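Local coordinates for thioesterase (Pseudomonas aeruginosa, PDB 3QY3), which probably hydrolyses fatty acyl-CoA thioesters, as a member of the hotdog-fold thioesterases, at residues A75-K89 / T126-H139. Sequence-based numbering, arbitrary orientation. Where two conformers were deposited one is given.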
# COMPACT_ATOMS: atom_id res chain seq x y z
N ALA A 75 19.25 -18.76 -0.29
CA ALA A 75 18.70 -20.09 -0.52
C ALA A 75 17.88 -20.58 0.66
O ALA A 75 17.00 -21.40 0.49
CB ALA A 75 19.85 -21.09 -0.80
N GLU A 76 18.22 -20.09 1.85
CA GLU A 76 17.49 -20.42 3.07
C GLU A 76 17.20 -19.15 3.85
O GLU A 76 18.05 -18.25 3.95
CB GLU A 76 18.30 -21.35 4.01
CG GLU A 76 19.31 -22.24 3.39
CD GLU A 76 20.29 -22.79 4.41
OE1 GLU A 76 19.88 -23.17 5.54
OE2 GLU A 76 21.50 -22.82 4.09
N GLY A 77 16.03 -19.09 4.47
CA GLY A 77 15.76 -18.01 5.41
C GLY A 77 14.39 -18.10 6.06
O GLY A 77 13.65 -19.08 5.84
N PRO A 78 14.04 -17.08 6.85
CA PRO A 78 12.82 -17.14 7.66
C PRO A 78 11.58 -16.89 6.80
O PRO A 78 11.58 -16.03 5.91
CB PRO A 78 13.03 -16.03 8.68
CG PRO A 78 13.93 -15.02 7.97
CD PRO A 78 14.80 -15.83 7.04
N VAL A 79 10.54 -17.67 7.08
CA VAL A 79 9.26 -17.51 6.45
C VAL A 79 8.21 -17.33 7.56
O VAL A 79 8.26 -18.03 8.57
CB VAL A 79 8.93 -18.75 5.57
CG1 VAL A 79 7.55 -18.62 4.97
CG2 VAL A 79 9.94 -18.84 4.46
N VAL A 80 7.33 -16.35 7.38
CA VAL A 80 6.24 -16.16 8.31
C VAL A 80 5.17 -17.30 8.17
O VAL A 80 4.55 -17.48 7.13
CB VAL A 80 5.60 -14.77 8.15
CG1 VAL A 80 4.44 -14.64 9.10
CG2 VAL A 80 6.65 -13.66 8.43
N LEU A 81 4.93 -18.02 9.27
CA LEU A 81 3.91 -19.05 9.30
C LEU A 81 2.60 -18.48 9.83
O LEU A 81 1.53 -18.90 9.42
CB LEU A 81 4.34 -20.21 10.22
CG LEU A 81 3.35 -21.35 10.50
CD1 LEU A 81 2.81 -21.93 9.20
CD2 LEU A 81 4.01 -22.48 11.37
N GLN A 82 2.70 -17.61 10.83
CA GLN A 82 1.52 -17.10 11.49
C GLN A 82 1.74 -15.70 12.07
O GLN A 82 2.81 -15.39 12.62
CB GLN A 82 1.10 -18.07 12.57
CG GLN A 82 -0.20 -17.66 13.24
CD GLN A 82 -0.56 -18.62 14.32
OE1 GLN A 82 -0.18 -18.41 15.46
NE2 GLN A 82 -1.28 -19.69 13.98
N SER A 83 0.70 -14.88 11.97
CA SER A 83 0.71 -13.56 12.57
C SER A 83 -0.49 -13.39 13.42
O SER A 83 -1.58 -13.68 12.95
CB SER A 83 0.60 -12.46 11.46
OG SER A 83 1.83 -12.44 10.66
N LEU A 84 -0.28 -12.88 14.63
CA LEU A 84 -1.36 -12.55 15.53
C LEU A 84 -1.14 -11.14 16.01
O LEU A 84 -0.04 -10.78 16.41
CB LEU A 84 -1.39 -13.49 16.73
CG LEU A 84 -2.34 -13.04 17.88
CD1 LEU A 84 -3.71 -13.32 17.53
CD2 LEU A 84 -1.99 -13.74 19.25
N HIS A 85 -2.18 -10.31 15.94
CA HIS A 85 -2.08 -9.00 16.44
C HIS A 85 -3.37 -8.56 17.09
O HIS A 85 -4.43 -8.68 16.48
CB HIS A 85 -1.71 -7.98 15.33
CG HIS A 85 -1.46 -6.60 15.84
ND1 HIS A 85 -0.28 -6.23 16.39
CD2 HIS A 85 -2.22 -5.49 15.80
CE1 HIS A 85 -0.35 -4.98 16.78
NE2 HIS A 85 -1.51 -4.49 16.39
N THR A 86 -3.24 -8.02 18.30
CA THR A 86 -4.33 -7.42 19.03
C THR A 86 -4.20 -5.90 19.01
O THR A 86 -3.15 -5.36 19.37
CB THR A 86 -4.33 -7.91 20.49
OG1 THR A 86 -4.45 -9.32 20.47
CG2 THR A 86 -5.50 -7.34 21.25
N TYR A 87 -5.28 -5.24 18.55
CA TYR A 87 -5.38 -3.81 18.35
C TYR A 87 -5.96 -3.19 19.62
O TYR A 87 -7.12 -3.42 20.01
CB TYR A 87 -6.27 -3.38 17.16
CG TYR A 87 -5.82 -3.97 15.84
CD1 TYR A 87 -5.04 -3.24 14.97
CD2 TYR A 87 -6.24 -5.23 15.47
CE1 TYR A 87 -4.62 -3.80 13.78
CE2 TYR A 87 -5.82 -5.80 14.25
CZ TYR A 87 -5.02 -5.05 13.43
OH TYR A 87 -4.65 -5.59 12.25
N LEU A 88 -5.18 -2.33 20.25
CA LEU A 88 -5.60 -1.76 21.51
C LEU A 88 -5.86 -0.26 21.48
O LEU A 88 -6.79 0.23 22.14
CB LEU A 88 -4.57 -2.11 22.59
CG LEU A 88 -4.40 -3.61 22.83
CD1 LEU A 88 -3.19 -3.95 23.72
CD2 LEU A 88 -5.70 -4.16 23.36
N LYS A 89 -5.07 0.47 20.74
CA LYS A 89 -5.25 1.93 20.66
C LYS A 89 -4.85 2.34 19.23
O LYS A 89 -3.86 1.81 18.68
CB LYS A 89 -4.35 2.68 21.64
CG LYS A 89 -4.39 2.18 23.08
CD LYS A 89 -3.48 3.01 24.11
CE LYS A 89 -3.33 4.49 23.83
NZ LYS A 89 -4.53 5.37 24.13
N THR A 126 0.40 0.75 25.34
CA THR A 126 0.47 -0.38 24.41
C THR A 126 -0.64 -0.21 23.37
O THR A 126 -1.84 -0.32 23.69
CB THR A 126 0.39 -1.72 25.13
OG1 THR A 126 1.45 -1.81 26.12
CG2 THR A 126 0.55 -2.88 24.12
N TYR A 127 -0.24 0.04 22.15
CA TYR A 127 -1.15 0.31 21.09
C TYR A 127 -1.57 -0.98 20.45
O TYR A 127 -2.68 -1.07 19.91
CB TYR A 127 -0.51 1.26 20.08
CG TYR A 127 -0.52 2.66 20.58
CD1 TYR A 127 0.28 3.03 21.64
CD2 TYR A 127 -1.32 3.62 20.00
CE1 TYR A 127 0.24 4.34 22.16
CE2 TYR A 127 -1.33 4.92 20.47
CZ TYR A 127 -0.56 5.28 21.57
OH TYR A 127 -0.60 6.58 22.12
N GLY A 128 -0.70 -1.98 20.51
CA GLY A 128 -1.02 -3.31 20.00
C GLY A 128 0.05 -4.30 20.42
O GLY A 128 1.10 -3.90 20.91
N GLU A 129 -0.25 -5.57 20.36
CA GLU A 129 0.68 -6.62 20.77
C GLU A 129 0.29 -7.91 20.09
O GLU A 129 -0.84 -8.15 19.75
CB GLU A 129 0.71 -6.83 22.30
CG GLU A 129 -0.65 -7.09 22.89
CD GLU A 129 -0.65 -7.31 24.45
OE1 GLU A 129 0.20 -6.75 25.16
OE2 GLU A 129 -1.54 -8.05 24.91
N GLY A 130 1.22 -8.80 19.98
CA GLY A 130 0.94 -10.08 19.40
C GLY A 130 2.22 -10.90 19.20
O GLY A 130 3.20 -10.77 19.95
N HIS A 131 2.23 -11.68 18.14
CA HIS A 131 3.42 -12.47 17.81
C HIS A 131 3.43 -12.80 16.32
O HIS A 131 2.38 -12.66 15.63
CB HIS A 131 3.51 -13.76 18.65
CG HIS A 131 2.53 -14.80 18.22
ND1 HIS A 131 1.51 -15.22 19.03
CD2 HIS A 131 2.37 -15.45 17.03
CE1 HIS A 131 0.79 -16.13 18.39
NE2 HIS A 131 1.27 -16.26 17.17
N CYS A 132 4.62 -13.24 15.86
CA CYS A 132 4.88 -13.72 14.53
C CYS A 132 5.68 -15.02 14.67
O CYS A 132 6.83 -14.99 15.24
CB CYS A 132 5.69 -12.65 13.75
SG CYS A 132 6.04 -12.97 12.04
N LYS A 133 5.13 -16.12 14.19
CA LYS A 133 5.85 -17.39 14.18
C LYS A 133 6.60 -17.50 12.88
O LYS A 133 5.99 -17.43 11.83
CB LYS A 133 4.87 -18.54 14.32
CG LYS A 133 3.98 -18.44 15.55
CD LYS A 133 3.11 -19.70 15.71
CE LYS A 133 2.55 -19.82 17.14
NZ LYS A 133 1.26 -20.60 17.23
N LEU A 134 7.92 -17.68 12.96
CA LEU A 134 8.77 -17.82 11.82
C LEU A 134 9.28 -19.25 11.80
O LEU A 134 9.53 -19.86 12.85
CB LEU A 134 9.98 -16.87 11.96
CG LEU A 134 9.75 -15.36 12.17
CD1 LEU A 134 11.06 -14.79 12.76
CD2 LEU A 134 9.38 -14.74 10.82
N VAL A 135 9.43 -19.76 10.59
CA VAL A 135 10.06 -21.05 10.36
C VAL A 135 11.20 -20.83 9.34
O VAL A 135 11.02 -20.09 8.36
CB VAL A 135 9.02 -22.12 9.88
CG1 VAL A 135 7.93 -22.38 10.95
CG2 VAL A 135 8.33 -21.71 8.56
N TRP A 136 12.36 -21.44 9.56
CA TRP A 136 13.45 -21.34 8.59
C TRP A 136 13.27 -22.49 7.62
O TRP A 136 13.06 -23.62 8.04
CB TRP A 136 14.84 -21.38 9.26
CG TRP A 136 15.39 -20.00 9.48
CD1 TRP A 136 16.41 -19.39 8.76
CD2 TRP A 136 14.94 -19.05 10.44
NE1 TRP A 136 16.57 -18.08 9.22
CE2 TRP A 136 15.71 -17.87 10.27
CE3 TRP A 136 13.97 -19.08 11.47
CZ2 TRP A 136 15.53 -16.74 11.08
CZ3 TRP A 136 13.78 -17.92 12.25
CH2 TRP A 136 14.55 -16.78 12.05
N VAL A 137 13.33 -22.16 6.34
CA VAL A 137 13.07 -23.07 5.26
C VAL A 137 14.12 -22.88 4.13
O VAL A 137 14.58 -21.76 3.83
CB VAL A 137 11.66 -22.87 4.67
CG1 VAL A 137 11.35 -23.96 3.66
CG2 VAL A 137 10.58 -22.81 5.77
N ARG A 138 14.52 -23.97 3.49
CA ARG A 138 15.23 -23.85 2.23
C ARG A 138 14.16 -23.67 1.16
O ARG A 138 13.32 -24.56 0.99
CB ARG A 138 16.08 -25.09 1.96
CG ARG A 138 16.89 -24.95 0.70
CD ARG A 138 18.00 -25.98 0.70
NE ARG A 138 19.15 -25.53 1.48
CZ ARG A 138 20.23 -24.92 0.97
NH1 ARG A 138 20.33 -24.67 -0.34
NH2 ARG A 138 21.22 -24.56 1.77
N HIS A 139 14.18 -22.56 0.44
CA HIS A 139 13.02 -22.13 -0.34
C HIS A 139 12.76 -22.97 -1.58
O HIS A 139 11.62 -23.37 -1.82
CB HIS A 139 13.15 -20.67 -0.76
CG HIS A 139 13.32 -19.73 0.39
ND1 HIS A 139 12.48 -19.72 1.48
CD2 HIS A 139 14.23 -18.75 0.60
CE1 HIS A 139 12.87 -18.77 2.32
NE2 HIS A 139 13.93 -18.17 1.81
O HOH W 1 -2.05 -1.80 16.81
O HOH W 2 -2.19 -10.74 20.89
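Gln82 OE1 accepts from the neighbouring strand of the hotdog-fold sheet: His131 NE2, at 3.1 Å, lies on a lone pair of OE1, which itself sits in the imidazole plane, and in one of its two conformers Lys133 NZ also reaches OE1 at 3.2 Å, from above the carbonyl plane. The Gln82 chain is extended through CD, CG anti to the backbone N (chi1 -175°), which carries the amide alongside the lysine; its NE2 hydrogen-bonds to Thr86 OG1 of the second subunit, where strand 76-87 continues the sheet antiparallel across the interface. One face of the His131 ring receives Leu84 CB, 3.9 Å from the centroid. Strands 76-87 and 128-138 pair antiparallel, interrupted by a classic bulge: Leu81 N gives Lys133 O a bond of 2.8 Å, while Gln82 N reaches the same oxygen only weakly. On the opposite face Cys132 SG, in one of two conformers, touches both Val80 methyls, next to Arg60 of helix 51-66, which the sheet wraps around. Further along, Pro78 CB sits over the six-membered ring of Trp136, 3.6 Å from its centroid, a CH-pi contact. At one end Glu76 OE2 forms a salt bridge with Arg138 NH2, the carboxylate and guanidinium planes 35° apart. Near the other, His85 ND1 hydrogen-bonds to His115 NE2 of strand 110-119, and a water held 2.8 Å from His85 NE2 donates to Tyr127 O, which also accepts Leu88 N and Lys89 N from one face of its carbonyl plane.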